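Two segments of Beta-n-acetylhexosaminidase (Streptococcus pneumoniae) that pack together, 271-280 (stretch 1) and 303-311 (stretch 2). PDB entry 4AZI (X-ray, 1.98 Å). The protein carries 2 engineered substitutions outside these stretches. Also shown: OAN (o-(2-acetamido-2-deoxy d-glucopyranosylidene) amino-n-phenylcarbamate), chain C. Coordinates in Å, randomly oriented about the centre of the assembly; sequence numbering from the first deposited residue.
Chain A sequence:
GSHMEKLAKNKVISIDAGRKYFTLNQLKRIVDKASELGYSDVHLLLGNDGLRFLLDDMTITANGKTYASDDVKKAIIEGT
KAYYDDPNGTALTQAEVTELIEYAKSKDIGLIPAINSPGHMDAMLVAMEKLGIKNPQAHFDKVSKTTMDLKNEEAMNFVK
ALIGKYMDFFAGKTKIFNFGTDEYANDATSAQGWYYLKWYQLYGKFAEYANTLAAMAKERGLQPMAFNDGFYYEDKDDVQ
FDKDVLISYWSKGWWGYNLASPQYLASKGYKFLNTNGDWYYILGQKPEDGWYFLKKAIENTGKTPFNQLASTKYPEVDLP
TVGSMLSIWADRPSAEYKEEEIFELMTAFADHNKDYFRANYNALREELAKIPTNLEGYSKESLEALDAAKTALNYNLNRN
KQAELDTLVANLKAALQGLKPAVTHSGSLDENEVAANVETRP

Stretch 1 (271-280) KFLNTNGDWY
Stretch 2 303-311: KTPFNQLAS

Stretch 1 runs as a β-strand through Asn274, with phi/psi -117/141 at Phe272 and -70/98 at Asn274, then bends at Thr275 (-112/51) into a short 3-10 segment at Gly277 and Asp278. Two backbone bonds close this bend: Trp279 N to Asn276 O, 2.9 Å, and Tyr280 N to Gly277 O, 3.1 Å. Stretch 2 leaves a helix at Thr304 (-91/126), makes a type I turn from Pro305 to Gln308, closed by Gln308 N to Pro305 O at 2.9 Å, and continues extended through Leu309 and Ala310. CA of Asn274 lies 5.9 Å from CA of Leu309, and CA of Asn276 5.5 Å from CA of Ala310, the chains running roughly the same way here; Asp278 falls back beside Thr304 (CA to CA 7.2 Å), before the turn.

Side chains supply all four direct hydrogen bonds between the stretches. An asparagine amide can donate to backbone carbonyls: Asn274 (CA-to-CB toward stretch 2; chi1 t, chi2 10°) makes weak bonds from ND2 to Phe306 O (2.8 Å) and Gln308 O (2.9 Å). Its OD1 accepts from O of water 1 (2.9 Å), which accepts from Ala310 N (2.7 Å). Asn276 (chi1 -152°, chi2 -44°) donates from ND2 to the same Gln308 O at 3.0 Å, while its OD1 receives Asp278 N at 3.0 Å, bracing its own bend.

Thr304 (chi1 m) offers a hydroxyl to a carboxylate: OG1 donates to OD2 of Asp278 (chi1 m) at 2.6 Å. Water 2 links Asp278 OD2, Asn276 ND2 and Gln308 NE2.

Trp279 (chi1 m, chi2 -44°) starts sideways, but its end comes nearer, its ring edge meeting carbonyls: CZ2 is 3.5 Å from Pro305 O. Earlier in the strand, buried and apolar, Phe272 (chi1 m, chi2 -71°) packs CD2 3.7 Å from CD1 of Leu309 (chi1 m, chi2 t), whose CA-to-CB points away though its end returns.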

# COMPACT_ATOMS: atom_id res chain seq x y z
N LYS A 271 13.98 8.41 -1.86
CA LYS A 271 13.32 8.61 -0.57
C LYS A 271 12.53 7.36 -0.22
O LYS A 271 12.06 6.67 -1.11
CB LYS A 271 12.40 9.82 -0.62
CG LYS A 271 13.15 11.13 -0.79
CD LYS A 271 12.45 12.03 -1.79
CE LYS A 271 11.39 12.90 -1.13
NZ LYS A 271 11.96 14.07 -0.40
N PHE A 272 12.38 7.09 1.08
CA PHE A 272 11.85 5.81 1.53
C PHE A 272 10.55 5.95 2.29
O PHE A 272 10.39 6.88 3.07
CB PHE A 272 12.86 5.09 2.45
CG PHE A 272 14.18 4.78 1.79
CD1 PHE A 272 14.27 3.78 0.83
CD2 PHE A 272 15.33 5.46 2.16
CE1 PHE A 272 15.48 3.48 0.23
CE2 PHE A 272 16.55 5.16 1.57
CZ PHE A 272 16.62 4.17 0.60
N LEU A 273 9.63 5.02 2.05
CA LEU A 273 8.56 4.73 3.00
C LEU A 273 8.99 3.45 3.72
O LEU A 273 9.09 2.39 3.10
CB LEU A 273 7.22 4.55 2.29
CG LEU A 273 6.03 4.16 3.20
CD1 LEU A 273 5.76 5.21 4.28
CD2 LEU A 273 4.76 3.88 2.41
N ASN A 274 9.30 3.59 5.02
CA ASN A 274 9.85 2.49 5.83
C ASN A 274 8.82 1.39 6.08
O ASN A 274 7.99 1.49 6.98
CB ASN A 274 10.43 3.03 7.16
CG ASN A 274 11.09 1.95 8.01
OD1 ASN A 274 11.31 0.81 7.58
ND2 ASN A 274 11.41 2.31 9.25
N THR A 275 8.90 0.34 5.27
CA THR A 275 7.91 -0.72 5.22
C THR A 275 8.53 -2.00 5.76
O THR A 275 8.47 -3.06 5.14
CB THR A 275 7.44 -0.89 3.77
OG1 THR A 275 7.04 0.39 3.26
CG2 THR A 275 6.27 -1.87 3.65
N ASN A 276 9.14 -1.89 6.94
CA ASN A 276 9.99 -2.95 7.48
C ASN A 276 9.28 -4.28 7.58
O ASN A 276 8.21 -4.36 8.17
CB ASN A 276 10.50 -2.55 8.86
CG ASN A 276 11.83 -3.18 9.18
OD1 ASN A 276 12.04 -4.37 8.93
ND2 ASN A 276 12.75 -2.39 9.72
N GLY A 277 9.88 -5.31 6.98
CA GLY A 277 9.41 -6.69 7.12
C GLY A 277 9.22 -7.11 8.57
O GLY A 277 8.45 -8.02 8.87
N ASP A 278 9.92 -6.43 9.48
CA ASP A 278 9.77 -6.68 10.92
C ASP A 278 8.32 -6.53 11.38
O ASP A 278 7.90 -7.18 12.33
CB ASP A 278 10.66 -5.70 11.70
CG ASP A 278 12.14 -6.08 11.67
OD1 ASP A 278 12.48 -7.15 11.11
OD2 ASP A 278 12.96 -5.31 12.22
N TRP A 279 7.57 -5.67 10.70
CA TRP A 279 6.17 -5.40 11.06
C TRP A 279 5.13 -6.16 10.26
O TRP A 279 3.94 -5.83 10.33
CB TRP A 279 5.91 -3.88 11.03
CG TRP A 279 6.90 -3.08 11.86
CD1 TRP A 279 7.37 -3.36 13.13
CD2 TRP A 279 7.55 -1.81 11.48
NE1 TRP A 279 8.26 -2.40 13.55
CE2 TRP A 279 8.41 -1.44 12.61
CE3 TRP A 279 7.53 -0.99 10.36
CZ2 TRP A 279 9.20 -0.29 12.60
CZ3 TRP A 279 8.33 0.16 10.35
CH2 TRP A 279 9.13 0.51 11.45
N TYR A 280 5.55 -7.17 9.50
CA TYR A 280 4.63 -7.97 8.66
C TYR A 280 3.79 -8.94 9.51
O TYR A 280 4.30 -9.55 10.45
CB TYR A 280 5.42 -8.79 7.63
CG TYR A 280 5.84 -8.06 6.37
CD1 TYR A 280 5.73 -6.67 6.25
CD2 TYR A 280 6.37 -8.77 5.29
CE1 TYR A 280 6.13 -6.01 5.09
CE2 TYR A 280 6.77 -8.12 4.13
CZ TYR A 280 6.64 -6.74 4.03
OH TYR A 280 7.03 -6.09 2.87
N LYS A 303 10.39 -3.23 19.33
CA LYS A 303 11.82 -3.58 19.21
C LYS A 303 12.55 -2.91 18.05
O LYS A 303 13.71 -2.53 18.18
CB LYS A 303 11.98 -5.10 19.11
CG LYS A 303 13.20 -5.66 19.82
CD LYS A 303 12.95 -7.11 20.24
CE LYS A 303 13.90 -7.53 21.35
N THR A 304 11.89 -2.79 16.90
CA THR A 304 12.46 -2.11 15.74
C THR A 304 12.08 -0.64 15.80
O THR A 304 10.90 -0.33 15.91
CB THR A 304 11.92 -2.71 14.43
OG1 THR A 304 12.13 -4.12 14.43
CG2 THR A 304 12.61 -2.08 13.21
N PRO A 305 13.07 0.28 15.72
CA PRO A 305 12.70 1.70 15.75
C PRO A 305 11.88 2.16 14.54
O PRO A 305 11.99 1.58 13.45
CB PRO A 305 14.06 2.42 15.81
CG PRO A 305 14.98 1.42 16.45
CD PRO A 305 14.52 0.09 15.89
N PHE A 306 11.04 3.17 14.76
CA PHE A 306 10.11 3.69 13.75
C PHE A 306 10.86 4.09 12.48
O PHE A 306 10.38 3.86 11.37
CB PHE A 306 9.36 4.91 14.32
CG PHE A 306 8.39 5.56 13.37
CD1 PHE A 306 7.08 5.12 13.29
CD2 PHE A 306 8.79 6.64 12.57
CE1 PHE A 306 6.17 5.74 12.43
CE2 PHE A 306 7.89 7.25 11.71
CZ PHE A 306 6.58 6.80 11.64
N ASN A 307 12.02 4.69 12.66
CA ASN A 307 12.83 5.15 11.55
C ASN A 307 13.82 4.11 11.01
O ASN A 307 14.56 4.40 10.06
CB ASN A 307 13.58 6.44 11.93
CG ASN A 307 12.67 7.67 11.97
OD1 ASN A 307 11.69 7.76 11.23
ND2 ASN A 307 13.01 8.62 12.83
N GLN A 308 13.84 2.90 11.58
CA GLN A 308 14.87 1.94 11.18
C GLN A 308 14.53 1.20 9.88
O GLN A 308 13.58 0.45 9.82
CB GLN A 308 15.17 0.95 12.30
CG GLN A 308 16.21 -0.08 11.93
CD GLN A 308 16.76 -0.80 13.14
OE1 GLN A 308 17.40 -0.19 13.99
NE2 GLN A 308 16.52 -2.10 13.21
N LEU A 309 15.33 1.43 8.83
CA LEU A 309 15.14 0.70 7.58
C LEU A 309 15.71 -0.71 7.74
O LEU A 309 16.68 -0.92 8.47
CB LEU A 309 15.79 1.44 6.41
CG LEU A 309 15.07 2.74 5.99
CD1 LEU A 309 16.03 3.71 5.34
CD2 LEU A 309 13.89 2.45 5.08
N ALA A 310 15.08 -1.67 7.07
CA ALA A 310 15.51 -3.08 7.14
C ALA A 310 16.96 -3.21 6.71
O ALA A 310 17.40 -2.54 5.78
CB ALA A 310 14.62 -3.95 6.27
N SER A 311 17.70 -4.10 7.40
CA SER A 311 19.15 -4.31 7.20
C SER A 311 20.06 -3.20 7.75
O SER A 311 21.27 -3.19 7.50
CB SER A 311 19.50 -4.63 5.73
OG SER A 311 19.56 -3.45 4.93
CAH OAN C . 6.86 -6.70 -0.90
CAG OAN C . 6.45 -7.94 -0.10
OAN OAN C . 6.40 -7.91 1.12
NAI OAN C . 6.16 -9.02 -0.84
CAB OAN C . 5.72 -10.32 -0.29
CAC OAN C . 4.21 -10.29 -0.03
OAJ OAN C . 3.51 -10.56 -1.25
CAD OAN C . 3.81 -11.31 1.02
OAK OAN C . 2.40 -11.23 1.18
CAE OAN C . 4.50 -10.96 2.35
CAF OAN C . 4.22 -11.94 3.50
OAM OAN C . 4.77 -13.23 3.20
OAL OAN C . 5.94 -10.83 2.22
CAA OAN C . 6.50 -10.71 0.98
NAY OAN C . 7.79 -10.94 0.89
OAQ OAN C . 8.42 -11.29 2.05
CAP OAN C . 9.49 -12.13 1.89
OAR OAN C . 10.17 -12.45 2.87
NAO OAN C . 9.73 -12.57 0.64
CAS OAN C . 10.75 -13.36 0.28
CAT OAN C . 11.54 -12.95 -0.79
CAU OAN C . 12.61 -13.73 -1.22
CAV OAN C . 12.90 -14.93 -0.58
CAW OAN C . 12.11 -15.35 0.50
CAX OAN C . 11.03 -14.57 0.93
O HOH W 1 12.68 -1.08 5.90
O HOH W 2 15.09 -3.76 11.06